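Flagellar basal body protein (Helicobacter pylori, PDB 5NPY) probably assembles into the flagellar hook, the curved, flexible tube that couples the rotary motor in the cell envelope to the helical filament. Local coordinates at residues Val144-Lys150 / Gly171-Leu177; Ala503-Ile507 / Trp546-Leu552; Arg246-Val250 / Phe262-Gly267; Pro307-Ala313 / Ser346-Ile352. All coordinates share one frame. Residues are numbered along the deposited sequence.

Interaction 1: Val144-Lys150 / Gly171-Leu177; sequences VYGIDLK and GNTLSPL
Strands 144-148 and 173-176 cross steeply for an antiparallel pair: their N-to-C directions differ by 122°, with axes 4.0 Å apart at closest approach. Tyr-145 faces Pro-176 in a non-hydrogen-bonded pair (CA-CA 4.4 Å), and Gly-146 faces Ser-175 in a hydrogen-bonded one (CA-CA 5.4 Å).

Backbone bonds set this register. Gly-146 N donates to Ser-175 O and Ser-175 N returns the bond to Gly-146 O, both at 2.8 Å; Leu-177 N reaches Val-144 O at 3.1 Å. Gly-146 is almost fully extended (phi/psi -164/-169), and glycine suits it because a CB would clash with Leu-177 CD1.

In the apolar packing, Tyr-145 (chi1 m) receives Pro-176 CD over its ring face, a CH-pi contact 4.2 Å from the centroid, while Ile-147 CG1 meets Leu-174 CD2 at 4.0 Å. Leu-177 (m, t) brings CD2 within 3.7 Å of Gly-146 C.

Among polar side chains, Asp-148 (chi1 t) forms an Asx turn, its OD1 accepting from Lys-150 N at 2.8 Å.

The pair belongs to the mixed sheet that probably forms the FlgE/F/G-type D1 domain: strand 143-148 also pairs with strands 97-100 and 499-509, strand 173-176 with 107-109, and Leu-177 packs on Ala-503, Ile-505 and Leu-136.

Interaction 2: Ala503-Ile507 / Trp546-Leu552; sequences ARIGI and WDEEGKL
Most unusual here is a buried arginine lying flat on a tryptophan: the guanidinium of Arg-504 and the indole of Trp-546 have centres 4.3 Å apart and planes at 21°. This stacked cation-pi pair joins strand 499-509 of the probable D1 sheet to the irregular loop that leads to strand 555-559. Arg-504 CZ sits off-centre, 4.3 Å from the centroid of the six-membered ring and 32° off its normal, while Arg-504 CD lies over that ring, 3.8 Å from its centroid and 8° off the normal, as a CH-pi donor.

Keep the Arg-504 backbone extended (phi/psi -145/152) with chi1 to chi3 p, t, m, and Trp-546 at chi1 p, chi2 79°. CA-CA distances are 10.0 Å (Arg-504 to Gly-550) and 7.7 Å (Ile-507 to Trp-546). The indole edge meets the strand backbone, with Trp-546 CZ3 3.5 Å from Ile-505 O. Arginine suits the place because its flat, multiply donating head can stack and still bond in its own plane: NH1 and NH2 each make a weak hydrogen bond to Gly-550 O, both 3.4 Å, and NH1 also bonds Leu-169 O. Trp-546 NE1 is satisfied by Gly-171 O.

Gly-550 N bonds Asp-547 O at 3.1 Å, closing a type I turn. Gly-550 then takes phi/psi 94/24, where a CB would jam against the preceding carbonyl. Beside the stack, Ile-507 CB touches Leu-552 CD2 at 4.0 Å.

Interaction 3: Arg246-Val250 / Phe262-Gly267; sequences RKLNV and FVFTYG
Arg-246 opens this antiparallel pairing with two bonds to one residue: its O accepts from Tyr-266 N and its NH1 donates to Tyr-266 O, each at 2.8 Å. With chi1 to chi3 at m, t, t the side chain is long enough to reach that carbonyl and still direct NH2 into a salt bridge with Asp-384.

Further along, the inward-facing backbone groups are paired. Leu-248 N bonds Phe-264 O at 2.8 Å and Phe-264 N bonds Leu-248 O at 2.9 Å; Val-250 N reaches Phe-262 O at 3.0 Å, and Phe-262 N reaches Val-250 O at 2.7 Å. The non-hydrogen-bonded pairs Lys-247 with Thr-265 and Asn-249 with Val-263 turn their backbone groups outward, where Asn-249 bonds Ser-325 and Thr-265 bonds Asn-274 and Phe-276.

The two strands, 4.7 Å apart at closest approach and 158° between directions, form a beta hairpin within a mixed sheet. On its more exposed face Lys-247 (m, m, t) folds back so that NZ donates to Thr-265 OG1 at 2.8 Å. The other face carries Leu-248, Val-250, Phe-262 and Phe-264, apolar residues suited to packing: Val-250 CG1 lies over the Phe-264 ring, 4.0 Å from its centroid, and Phe-264 packs on Leu-285 of helix 279-289. Tyr-266 (chi1 t) has its OH satisfied by Asp-228 and Lys-277.

Interaction 4: Pro307-Ala313 / Ser346-Ile352; sequences PLLLEIA and SRDSVAI
Ser-349 holds chi1 at p, so OG accepts from Leu-310 N (3.0 Å) in place of a backbone carbonyl and donates to Val-350 O (2.6 Å). Ser-349 N bonds Leu-310 O (2.8 Å). Leu-309 (m, t) lays CD2 4.0 Å from Ala-351 CB.

On one face the like-charged Glu-311 (t, t) and Asp-348 (m) bring OE2 and OD1 3.9 Å apart; a water bridges them, donating to Glu-311 OE2 (2.9 Å) and, weakly, Asp-348 OD2 (3.4 Å). Ser-346 OG (p) donates to Asp-348 OD1 (3.0 Å). On the other, Arg-347 (t, p, t) leads its end away from the partner strand, its NH2 bonding Asn-335 O.

Strands 308-313 and 346-351 run antiparallel at 160°, axes 4.5 Å apart. Ile-312 N to Arg-347 O (2.7 Å) and Arg-347 N to Ile-312 O (2.9 Å) fix the register; Ile-352 N bonds Leu-308 O (3.2 Å), and a water links Leu-308 N (3.0 Å) to Ile-352 O (2.6 Å). Between these bonds the second strand spends one extra residue, a beta bulge.

Overall arrangement
The four contacts form two groups at opposite ends of an elongated chain. Interactions 1 and 2 touch, their centres 11 Å apart: strands 143-148 and 499-509 are neighbours in one mixed sheet, joined by backbone bonds such as Tyr-145 O to Gly-506 N at 2.8 Å. Interactions 3 and 4, with centres 19 Å apart, lie in two different sheets and do not touch; their centres lie 72 to 76 Å from those of interactions 1 and 2, with nearest atoms about 54 to 57 Å apart. Along the chain the order is 1, 3, 4, 2: the chain leaves the probable D1 sheet, builds the distal sheets and returns, consistent with the multidomain design of hook proteins.

Interaction 1: Val144-Lys150 / Gly171-Leu177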
loop_
_atom_site.group_PDB
_atom_site.type_symbol
_atom_site.label_atom_id
_atom_site.label_comp_id
_atom_site.label_asym_id
_atom_site.label_seq_id
_atom_site.Cartn_x
_atom_site.Cartn_y
_atom_site.Cartn_z
ATOM N N VAL A 144 2.054 -38.170 13.692
ATOM C CA VAL A 144 2.621 -37.908 12.373
ATOM C C VAL A 144 3.656 -36.790 12.481
ATOM O O VAL A 144 3.338 -35.679 12.925
ATOM C CB VAL A 144 1.515 -37.542 11.378
ATOM C CG1 VAL A 144 2.092 -37.358 9.979
ATOM C CG2 VAL A 144 0.428 -38.612 11.406
ATOM N N TYR A 145 4.891 -37.074 12.067
ATOM C CA TYR A 145 5.966 -36.083 12.115
ATOM C C TYR A 145 6.047 -35.292 10.818
ATOM O O TYR A 145 5.924 -35.853 9.718
ATOM C CB TYR A 145 7.330 -36.734 12.382
ATOM C CG TYR A 145 7.532 -37.150 13.813
ATOM C CD1 TYR A 145 6.526 -37.833 14.483
ATOM C CD2 TYR A 145 8.719 -36.873 14.501
ATOM C CE1 TYR A 145 6.663 -38.219 15.781
ATOM C CE2 TYR A 145 8.872 -37.275 15.835
ATOM C CZ TYR A 145 7.822 -37.952 16.458
ATOM O OH TYR A 145 7.861 -38.385 17.761
ATOM N N GLY A 146 6.292 -33.992 10.964
ATOM C CA GLY A 146 6.515 -33.103 9.847
ATOM C C GLY A 146 7.142 -31.810 10.309
ATOM O O GLY A 146 7.585 -31.686 11.455
ATOM N N ILE A 147 7.182 -30.840 9.398
ATOM C CA ILE A 147 7.640 -29.498 9.742
ATOM C C ILE A 147 6.479 -28.767 10.409
ATOM O O ILE A 147 5.519 -28.366 9.748
ATOM C CB ILE A 147 8.140 -28.728 8.516
ATOM C CG1 ILE A 147 9.266 -29.475 7.786
ATOM C CG2 ILE A 147 8.603 -27.337 8.939
ATOM C CD1 ILE A 147 10.680 -29.017 8.159
ATOM N N ASP A 148 6.558 -28.604 11.721
ATOM C CA ASP A 148 5.619 -27.761 12.450
ATOM C C ASP A 148 6.109 -26.322 12.336
ATOM O O ASP A 148 7.183 -25.992 12.850
ATOM C CB ASP A 148 5.533 -28.223 13.904
ATOM C CG ASP A 148 4.549 -27.408 14.734
ATOM O OD1 ASP A 148 3.890 -26.492 14.183
ATOM O OD2 ASP A 148 4.422 -27.708 15.947
ATOM N N LEU A 149 5.345 -25.465 11.640
ATOM C CA LEU A 149 5.726 -24.056 11.545
ATOM C C LEU A 149 5.489 -23.315 12.852
ATOM O O LEU A 149 6.033 -22.219 13.040
ATOM C CB LEU A 149 4.976 -23.356 10.407
ATOM C CG LEU A 149 5.408 -23.631 8.959
ATOM C CD1 LEU A 149 4.626 -22.768 7.964
ATOM C CD2 LEU A 149 6.892 -23.385 8.798
ATOM N N LYS A 150 4.699 -23.899 13.751
ATOM C CA LYS A 150 4.456 -23.354 15.084
ATOM C C LYS A 150 3.757 -22.005 14.992
ATOM O O LYS A 150 4.110 -21.041 15.677
ATOM C CB LYS A 150 5.749 -23.271 15.898
ATOM C CG LYS A 150 6.386 -24.633 16.131
ATOM C CD LYS A 150 7.389 -24.619 17.276
ATOM C CE LYS A 150 7.933 -26.022 17.557
ATOM N NZ LYS A 150 8.718 -26.573 16.404
ATOM N N GLY A 171 13.242 -26.908 6.120
ATOM C CA GLY A 171 14.053 -27.274 7.268
ATOM C C GLY A 171 14.210 -28.767 7.478
ATOM O O GLY A 171 13.665 -29.570 6.716
ATOM N N ASN A 172 14.944 -29.157 8.520
ATOM C CA ASN A 172 15.349 -30.547 8.688
ATOM C C ASN A 172 14.959 -31.137 10.038
ATOM O O ASN A 172 15.432 -32.225 10.377
ATOM C CB ASN A 172 16.864 -30.690 8.504
ATOM C CG ASN A 172 17.648 -30.194 9.712
ATOM O OD1 ASN A 172 17.179 -29.345 10.481
ATOM N ND2 ASN A 172 18.853 -30.727 9.886
ATOM N N THR A 173 14.136 -30.457 10.823
ATOM C CA THR A 173 13.716 -30.962 12.127
ATOM C C THR A 173 12.217 -31.229 12.104
ATOM O O THR A 173 11.420 -30.299 11.931
ATOM C CB THR A 173 14.078 -29.982 13.239
ATOM O OG1 THR A 173 15.504 -29.938 13.378
ATOM C CG2 THR A 173 13.441 -30.407 14.556
ATOM N N LEU A 174 11.843 -32.493 12.291
ATOM C CA LEU A 174 10.460 -32.941 12.215
ATOM C C LEU A 174 9.908 -33.173 13.613
ATOM O O LEU A 174 10.626 -33.647 14.498
ATOM C CB LEU A 174 10.361 -34.231 11.396
ATOM C CG LEU A 174 11.119 -34.182 10.071
ATOM C CD1 LEU A 174 11.039 -35.530 9.337
ATOM C CD2 LEU A 174 10.609 -33.030 9.186
ATOM N N SER A 175 8.630 -32.860 13.802
ATOM C CA SER A 175 7.977 -33.040 15.092
ATOM C C SER A 175 6.514 -33.377 14.839
ATOM O O SER A 175 6.049 -33.343 13.692
ATOM C CB SER A 175 8.128 -31.784 15.968
ATOM O OG SER A 175 7.282 -30.729 15.548
ATOM N N PRO A 176 5.763 -33.743 15.886
ATOM C CA PRO A 176 4.336 -34.018 15.695
ATOM C C PRO A 176 3.577 -32.784 15.241
ATOM O O PRO A 176 3.790 -31.682 15.751
ATOM C CB PRO A 176 3.878 -34.469 17.084
ATOM C CG PRO A 176 5.078 -35.063 17.674
ATOM C CD PRO A 176 6.200 -34.174 17.226
ATOM N N LEU A 177 2.687 -32.981 14.271
ATOM C CA LEU A 177 1.848 -31.906 13.755
ATOM C C LEU A 177 0.570 -31.794 14.575
ATOM O O LEU A 177 -0.067 -32.801 14.896
ATOM C CB LEU A 177 1.510 -32.152 12.284
ATOM C CG LEU A 177 2.758 -32.339 11.426
ATOM C CD1 LEU A 177 2.396 -32.360 9.941
ATOM C CD2 LEU A 177 3.810 -31.257 11.733
#

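Interaction 2: Ala503-Ile507 / Trp546-Leu552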
loop_
_atom_site.group_PDB
_atom_site.type_symbol
_atom_site.label_atom_id
_atom_site.label_comp_id
_atom_site.label_asym_id
_atom_site.label_seq_id
_atom_site.Cartn_x
_atom_site.Cartn_y
_atom_site.Cartn_z
ATOM N N ALA A 503 2.107 -26.231 8.156
ATOM C CA ALA A 503 2.910 -27.430 8.372
ATOM C C ALA A 503 3.173 -28.099 7.029
ATOM O O ALA A 503 2.671 -27.668 5.986
ATOM C CB ALA A 503 2.215 -28.403 9.334
ATOM N N ARG A 504 3.991 -29.155 7.065
ATOM C CA ARG A 504 4.065 -30.101 5.958
ATOM C C ARG A 504 4.301 -31.492 6.514
ATOM O O ARG A 504 4.876 -31.654 7.593
ATOM C CB ARG A 504 5.159 -29.764 4.943
ATOM C CG ARG A 504 6.571 -30.130 5.368
ATOM C CD ARG A 504 7.554 -29.606 4.338
ATOM N NE ARG A 504 7.349 -30.249 3.038
ATOM C CZ ARG A 504 7.783 -29.762 1.881
ATOM N NH1 ARG A 504 8.434 -28.608 1.837
ATOM N NH2 ARG A 504 7.550 -30.421 0.763
ATOM N N ILE A 505 3.835 -32.491 5.765
ATOM C CA ILE A 505 3.968 -33.887 6.169
ATOM C C ILE A 505 5.414 -34.328 5.994
ATOM O O ILE A 505 6.012 -34.149 4.925
ATOM C CB ILE A 505 3.022 -34.779 5.350
ATOM C CG1 ILE A 505 1.576 -34.292 5.469
ATOM C CG2 ILE A 505 3.128 -36.237 5.809
ATOM C CD1 ILE A 505 0.973 -34.484 6.844
ATOM N N GLY A 506 5.979 -34.911 7.049
ATOM C CA GLY A 506 7.295 -35.511 6.932
ATOM C C GLY A 506 7.317 -36.622 5.895
ATOM O O GLY A 506 6.372 -37.411 5.772
ATOM N N ILE A 507 8.402 -36.658 5.121
ATOM C CA ILE A 507 8.680 -37.712 4.153
ATOM C C ILE A 507 10.170 -38.007 4.232
ATOM O O ILE A 507 10.989 -37.084 4.224
ATOM C CB ILE A 507 8.285 -37.317 2.713
ATOM C CG1 ILE A 507 6.771 -37.197 2.566
ATOM C CG2 ILE A 507 8.795 -38.346 1.712
ATOM C CD1 ILE A 507 6.056 -38.535 2.458
ATOM N N TRP A 546 12.521 -33.719 0.698
ATOM C CA TRP A 546 12.391 -32.545 -0.149
ATOM C C TRP A 546 13.744 -31.870 -0.310
ATOM O O TRP A 546 14.596 -31.942 0.578
ATOM C CB TRP A 546 11.381 -31.553 0.446
ATOM C CG TRP A 546 11.584 -31.300 1.932
ATOM C CD1 TRP A 546 12.524 -30.485 2.515
ATOM C CD2 TRP A 546 10.827 -31.869 3.013
ATOM N NE1 TRP A 546 12.392 -30.511 3.885
ATOM C CE2 TRP A 546 11.360 -31.348 4.219
ATOM C CE3 TRP A 546 9.757 -32.766 3.080
ATOM C CZ2 TRP A 546 10.846 -31.691 5.476
ATOM C CZ3 TRP A 546 9.249 -33.103 4.324
ATOM C CH2 TRP A 546 9.796 -32.570 5.506
ATOM N N ASP A 547 13.919 -31.188 -1.441
ATOM C CA ASP A 547 15.184 -30.542 -1.783
ATOM C C ASP A 547 15.303 -29.188 -1.077
ATOM O O ASP A 547 14.495 -28.833 -0.213
ATOM C CB ASP A 547 15.304 -30.403 -3.297
ATOM C CG ASP A 547 13.984 -30.036 -3.957
ATOM O OD1 ASP A 547 13.895 -30.139 -5.198
ATOM O OD2 ASP A 547 13.032 -29.658 -3.237
ATOM N N GLU A 548 16.330 -28.410 -1.432
ATOM C CA GLU A 548 16.459 -27.067 -0.875
ATOM C C GLU A 548 15.347 -26.146 -1.356
ATOM O O GLU A 548 15.034 -25.164 -0.672
ATOM C CB GLU A 548 17.819 -26.460 -1.223
ATOM C CG GLU A 548 19.025 -27.210 -0.659
ATOM C CD GLU A 548 19.510 -28.332 -1.570
ATOM O OE1 GLU A 548 18.670 -29.127 -2.048
ATOM O OE2 GLU A 548 20.735 -28.416 -1.812
ATOM N N GLU A 549 14.671 -26.480 -2.433
ATOM C CA GLU A 549 13.588 -25.613 -2.833
ATOM C C GLU A 549 12.311 -25.893 -2.067
ATOM O O GLU A 549 11.410 -25.064 -2.028
ATOM C CB GLU A 549 13.299 -25.773 -4.303
ATOM C CG GLU A 549 14.505 -26.123 -5.109
ATOM C CD GLU A 549 14.125 -26.765 -6.399
ATOM O OE1 GLU A 549 13.418 -26.112 -7.193
ATOM O OE2 GLU A 549 14.507 -27.926 -6.623
ATOM N N GLY A 550 12.238 -27.051 -1.442
ATOM C CA GLY A 550 11.036 -27.443 -0.762
ATOM C C GLY A 550 10.167 -28.272 -1.679
ATOM O O GLY A 550 8.978 -28.324 -1.508
ATOM N N LYS A 551 10.771 -28.908 -2.669
ATOM C CA LYS A 551 10.055 -29.723 -3.596
ATOM C C LYS A 551 10.443 -31.126 -3.267
ATOM O O LYS A 551 11.605 -31.430 -3.127
ATOM C CB LYS A 551 10.463 -29.374 -5.015
ATOM C CG LYS A 551 9.737 -30.153 -6.096
ATOM C CD LYS A 551 10.125 -29.690 -7.499
ATOM C CE LYS A 551 11.623 -29.674 -7.704
ATOM N NZ LYS A 551 12.091 -28.418 -8.313
ATOM N N LEU A 552 9.461 -31.994 -3.134
ATOM C CA LEU A 552 9.727 -33.366 -2.805
ATOM C C LEU A 552 10.529 -33.955 -3.933
ATOM O O LEU A 552 10.221 -33.753 -5.088
ATOM C CB LEU A 552 8.418 -34.115 -2.599
ATOM C CG LEU A 552 7.708 -33.917 -1.271
ATOM C CD1 LEU A 552 6.306 -34.340 -1.333
ATOM C CD2 LEU A 552 8.398 -34.656 -0.227
#

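Interaction 3: Arg246-Val250 / Phe262-Gly267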
loop_
_atom_site.group_PDB
_atom_site.type_symbol
_atom_site.label_atom_id
_atom_site.label_comp_id
_atom_site.label_asym_id
_atom_site.label_seq_id
_atom_site.Cartn_x
_atom_site.Cartn_y
_atom_site.Cartn_z
ATOM N N ARG A 246 2.663 31.162 -22.164
ATOM C CA ARG A 246 3.440 31.798 -21.104
ATOM C C ARG A 246 3.257 33.314 -21.015
ATOM O O ARG A 246 3.539 33.886 -19.955
ATOM C CB ARG A 246 4.934 31.480 -21.298
ATOM C CG ARG A 246 5.239 29.960 -21.461
ATOM C CD ARG A 246 6.720 29.668 -21.569
ATOM N NE ARG A 246 6.983 28.229 -21.488
ATOM C CZ ARG A 246 7.261 27.627 -20.345
ATOM N NH1 ARG A 246 7.277 28.358 -19.218
ATOM N NH2 ARG A 246 7.484 26.317 -20.340
ATOM N N LYS A 247 2.808 33.982 -22.082
ATOM C CA LYS A 247 2.861 35.436 -22.154
ATOM C C LYS A 247 1.600 36.068 -21.582
ATOM O O LYS A 247 0.481 35.666 -21.918
ATOM C CB LYS A 247 3.055 35.902 -23.596
ATOM C CG LYS A 247 4.381 35.507 -24.228
ATOM C CD LYS A 247 5.556 36.198 -23.550
ATOM C CE LYS A 247 6.860 35.956 -24.305
ATOM N NZ LYS A 247 7.942 35.412 -23.419
ATOM N N LEU A 248 1.795 37.070 -20.731
ATOM C CA LEU A 248 0.738 37.934 -20.221
ATOM C C LEU A 248 1.101 39.366 -20.571
ATOM O O LEU A 248 2.113 39.878 -20.084
ATOM C CB LEU A 248 0.591 37.808 -18.706
ATOM C CG LEU A 248 -0.398 36.837 -18.071
ATOM C CD1 LEU A 248 -0.245 36.907 -16.557
ATOM C CD2 LEU A 248 -1.807 37.164 -18.431
ATOM N N ASN A 249 0.281 40.009 -21.408
ATOM C CA ASN A 249 0.477 41.405 -21.776
ATOM C C ASN A 249 -0.422 42.284 -20.916
ATOM O O ASN A 249 -1.645 42.120 -20.918
ATOM C CB ASN A 249 0.177 41.633 -23.254
ATOM C CG ASN A 249 0.681 40.515 -24.121
ATOM O OD1 ASN A 249 -0.019 39.527 -24.336
ATOM N ND2 ASN A 249 1.901 40.658 -24.630
ATOM N N VAL A 250 0.184 43.216 -20.193
ATOM C CA VAL A 250 -0.539 44.140 -19.332
ATOM C C VAL A 250 -0.151 45.557 -19.721
ATOM O O VAL A 250 1.021 45.835 -20.004
ATOM C CB VAL A 250 -0.241 43.858 -17.844
ATOM C CG1 VAL A 250 1.254 43.738 -17.629
ATOM C CG2 VAL A 250 -0.862 44.928 -16.942
ATOM N N PHE A 262 3.611 46.228 -20.732
ATOM C CA PHE A 262 4.479 45.321 -19.985
ATOM C C PHE A 262 4.213 43.889 -20.431
ATOM O O PHE A 262 3.078 43.518 -20.725
ATOM C CB PHE A 262 4.241 45.368 -18.469
ATOM C CG PHE A 262 4.351 46.729 -17.867
ATOM C CD1 PHE A 262 5.551 47.164 -17.331
ATOM C CD2 PHE A 262 3.248 47.562 -17.807
ATOM C CE1 PHE A 262 5.654 48.411 -16.766
ATOM C CE2 PHE A 262 3.344 48.807 -17.245
ATOM C CZ PHE A 262 4.550 49.237 -16.728
ATOM N N VAL A 263 5.258 43.074 -20.443
ATOM C CA VAL A 263 5.125 41.650 -20.714
ATOM C C VAL A 263 5.645 40.871 -19.513
ATOM O O VAL A 263 6.798 41.044 -19.102
ATOM C CB VAL A 263 5.861 41.232 -21.993
ATOM C CG1 VAL A 263 5.750 39.725 -22.182
ATOM C CG2 VAL A 263 5.273 41.958 -23.195
ATOM N N PHE A 264 4.787 40.028 -18.952
ATOM C CA PHE A 264 5.163 39.019 -17.982
ATOM C C PHE A 264 5.132 37.662 -18.676
ATOM O O PHE A 264 4.333 37.439 -19.594
ATOM C CB PHE A 264 4.209 39.014 -16.786
ATOM C CG PHE A 264 4.009 40.355 -16.144
ATOM C CD1 PHE A 264 4.918 41.385 -16.323
ATOM C CD2 PHE A 264 2.914 40.575 -15.331
ATOM C CE1 PHE A 264 4.736 42.615 -15.714
ATOM C CE2 PHE A 264 2.721 41.811 -14.703
ATOM C CZ PHE A 264 3.637 42.831 -14.892
ATOM N N THR A 265 6.007 36.755 -18.240
ATOM C CA THR A 265 6.176 35.454 -18.878
ATOM C C THR A 265 6.224 34.352 -17.829
ATOM O O THR A 265 6.980 34.447 -16.859
ATOM C CB THR A 265 7.464 35.406 -19.717
ATOM O OG1 THR A 265 7.395 36.357 -20.788
ATOM C CG2 THR A 265 7.698 34.010 -20.270
ATOM N N TYR A 266 5.451 33.291 -18.044
ATOM C CA TYR A 266 5.472 32.168 -17.124
ATOM C C TYR A 266 6.775 31.399 -17.258
ATOM O O TYR A 266 7.205 31.067 -18.371
ATOM C CB TYR A 266 4.282 31.236 -17.361
ATOM C CG TYR A 266 4.277 30.036 -16.439
ATOM C CD1 TYR A 266 4.833 28.816 -16.839
ATOM C CD2 TYR A 266 3.733 30.123 -15.150
ATOM C CE1 TYR A 266 4.848 27.712 -15.982
ATOM C CE2 TYR A 266 3.732 29.015 -14.289
ATOM C CZ TYR A 266 4.283 27.817 -14.717
ATOM O OH TYR A 266 4.293 26.731 -13.886
ATOM N N GLY A 267 7.374 31.089 -16.117
ATOM C CA GLY A 267 8.616 30.342 -16.074
ATOM C C GLY A 267 9.321 30.561 -14.749
ATOM O O GLY A 267 8.831 31.262 -13.863
#

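Interaction 4: Pro307-Ala313 / Ser346-Ile352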
loop_
_atom_site.group_PDB
_atom_site.type_symbol
_atom_site.label_atom_id
_atom_site.label_comp_id
_atom_site.label_asym_id
_atom_site.label_seq_id
_atom_site.Cartn_x
_atom_site.Cartn_y
_atom_site.Cartn_z
ATOM N N PRO A 307 -16.979 28.983 -3.633
ATOM C CA PRO A 307 -15.966 29.055 -4.694
ATOM C C PRO A 307 -15.184 30.351 -4.578
ATOM O O PRO A 307 -15.730 31.395 -4.226
ATOM C CB PRO A 307 -16.791 29.005 -5.984
ATOM C CG PRO A 307 -18.082 28.315 -5.593
ATOM C CD PRO A 307 -18.329 28.687 -4.149
ATOM N N LEU A 308 -13.891 30.273 -4.853
ATOM C CA LEU A 308 -13.004 31.409 -4.693
ATOM C C LEU A 308 -12.642 31.988 -6.054
ATOM O O LEU A 308 -12.617 31.278 -7.064
ATOM C CB LEU A 308 -11.735 31.011 -3.916
ATOM C CG LEU A 308 -11.989 30.413 -2.527
ATOM C CD1 LEU A 308 -10.686 30.155 -1.841
ATOM C CD2 LEU A 308 -12.881 31.318 -1.660
ATOM N N LEU A 309 -12.367 33.290 -6.069
ATOM C CA LEU A 309 -11.991 33.996 -7.282
ATOM C C LEU A 309 -10.700 34.752 -7.050
ATOM O O LEU A 309 -10.331 35.056 -5.911
ATOM C CB LEU A 309 -13.061 35.009 -7.734
ATOM C CG LEU A 309 -14.524 34.597 -7.627
ATOM C CD1 LEU A 309 -15.396 35.813 -7.844
ATOM C CD2 LEU A 309 -14.818 33.542 -8.671
ATOM N N LEU A 310 -10.033 35.066 -8.160
ATOM C CA LEU A 310 -8.979 36.067 -8.210
ATOM C C LEU A 310 -9.581 37.419 -8.582
ATOM O O LEU A 310 -10.595 37.503 -9.285
ATOM C CB LEU A 310 -7.897 35.676 -9.221
ATOM C CG LEU A 310 -7.178 34.353 -8.963
ATOM C CD1 LEU A 310 -6.171 34.091 -10.081
ATOM C CD2 LEU A 310 -6.483 34.338 -7.603
ATOM N N GLU A 311 -8.941 38.486 -8.111
ATOM C CA GLU A 311 -9.497 39.820 -8.267
ATOM C C GLU A 311 -8.380 40.821 -8.499
ATOM O O GLU A 311 -7.438 40.898 -7.705
ATOM C CB GLU A 311 -10.305 40.198 -7.024
ATOM C CG GLU A 311 -10.645 41.663 -6.915
ATOM C CD GLU A 311 -11.074 42.044 -5.516
ATOM O OE1 GLU A 311 -10.248 41.897 -4.581
ATOM O OE2 GLU A 311 -12.241 42.464 -5.356
ATOM N N ILE A 312 -8.484 41.587 -9.579
ATOM C CA ILE A 312 -7.553 42.670 -9.865
ATOM C C ILE A 312 -8.208 43.960 -9.395
ATOM O O ILE A 312 -9.239 44.376 -9.931
ATOM C CB ILE A 312 -7.185 42.731 -11.350
ATOM C CG1 ILE A 312 -6.773 41.345 -11.837
ATOM C CG2 ILE A 312 -6.034 43.718 -11.579
ATOM C CD1 ILE A 312 -6.418 41.317 -13.304
ATOM N N ALA A 313 -7.615 44.586 -8.381
ATOM C CA ALA A 313 -8.223 45.709 -7.688
ATOM C C ALA A 313 -7.259 46.885 -7.641
ATOM O O ALA A 313 -6.040 46.712 -7.543
ATOM C CB ALA A 313 -8.635 45.324 -6.259
ATOM N N SER A 346 -13.492 46.583 -9.504
ATOM C CA SER A 346 -12.539 45.485 -9.545
ATOM C C SER A 346 -12.851 44.550 -10.710
ATOM O O SER A 346 -14.009 44.386 -11.107
ATOM C CB SER A 346 -12.555 44.715 -8.216
ATOM O OG SER A 346 -13.638 43.803 -8.163
ATOM N N ARG A 347 -11.797 43.930 -11.247
ATOM C CA ARG A 347 -11.891 42.945 -12.324
ATOM C C ARG A 347 -11.645 41.561 -11.737
ATOM O O ARG A 347 -10.551 41.286 -11.234
ATOM C CB ARG A 347 -10.887 43.256 -13.442
ATOM C CG ARG A 347 -10.772 42.207 -14.541
ATOM C CD ARG A 347 -12.124 41.840 -15.128
ATOM N NE ARG A 347 -12.037 41.173 -16.433
ATOM C CZ ARG A 347 -12.887 40.226 -16.830
ATOM N NH1 ARG A 347 -13.850 39.841 -16.009
ATOM N NH2 ARG A 347 -12.778 39.650 -18.024
ATOM N N ASP A 348 -12.654 40.692 -11.822
ATOM C CA ASP A 348 -12.690 39.411 -11.127
ATOM C C ASP A 348 -12.662 38.238 -12.100
ATOM O O ASP A 348 -13.309 38.271 -13.154
ATOM C CB ASP A 348 -13.949 39.298 -10.258
ATOM C CG ASP A 348 -14.005 40.348 -9.171
ATOM O OD1 ASP A 348 -12.963 40.983 -8.904
ATOM O OD2 ASP A 348 -15.089 40.534 -8.582
ATOM N N SER A 349 -11.945 37.185 -11.716
ATOM C CA SER A 349 -11.830 35.990 -12.535
ATOM C C SER A 349 -13.061 35.102 -12.357
ATOM O O SER A 349 -13.941 35.376 -11.531
ATOM C CB SER A 349 -10.579 35.208 -12.155
ATOM O OG SER A 349 -10.846 34.437 -10.998
ATOM N N VAL A 350 -13.109 34.011 -13.135
ATOM C CA VAL A 350 -14.036 32.907 -12.899
ATOM C C VAL A 350 -13.490 32.138 -11.703
ATOM O O VAL A 350 -12.373 32.408 -11.251
ATOM C CB VAL A 350 -14.201 31.994 -14.135
ATOM C CG1 VAL A 350 -14.707 32.796 -15.346
ATOM C CG2 VAL A 350 -12.894 31.308 -14.465
ATOM N N ALA A 351 -14.268 31.191 -11.179
ATOM C CA ALA A 351 -13.833 30.433 -10.014
ATOM C C ALA A 351 -12.701 29.481 -10.382
ATOM O O ALA A 351 -12.606 28.995 -11.516
ATOM C CB ALA A 351 -15.001 29.658 -9.399
ATOM N N ILE A 352 -11.858 29.205 -9.392
ATOM C CA ILE A 352 -10.570 28.544 -9.564
ATOM C C ILE A 352 -10.652 27.145 -8.974
ATOM O O ILE A 352 -11.234 26.956 -7.896
ATOM C CB ILE A 352 -9.452 29.363 -8.882
ATOM C CG1 ILE A 352 -9.294 30.717 -9.561
ATOM C CG2 ILE A 352 -8.142 28.617 -8.865
ATOM C CD1 ILE A 352 -9.417 30.647 -11.065
HETATM O O HOH W 1 -13.126 27.764 -6.372
HETATM O O HOH W 2 -14.965 41.365 -5.270
#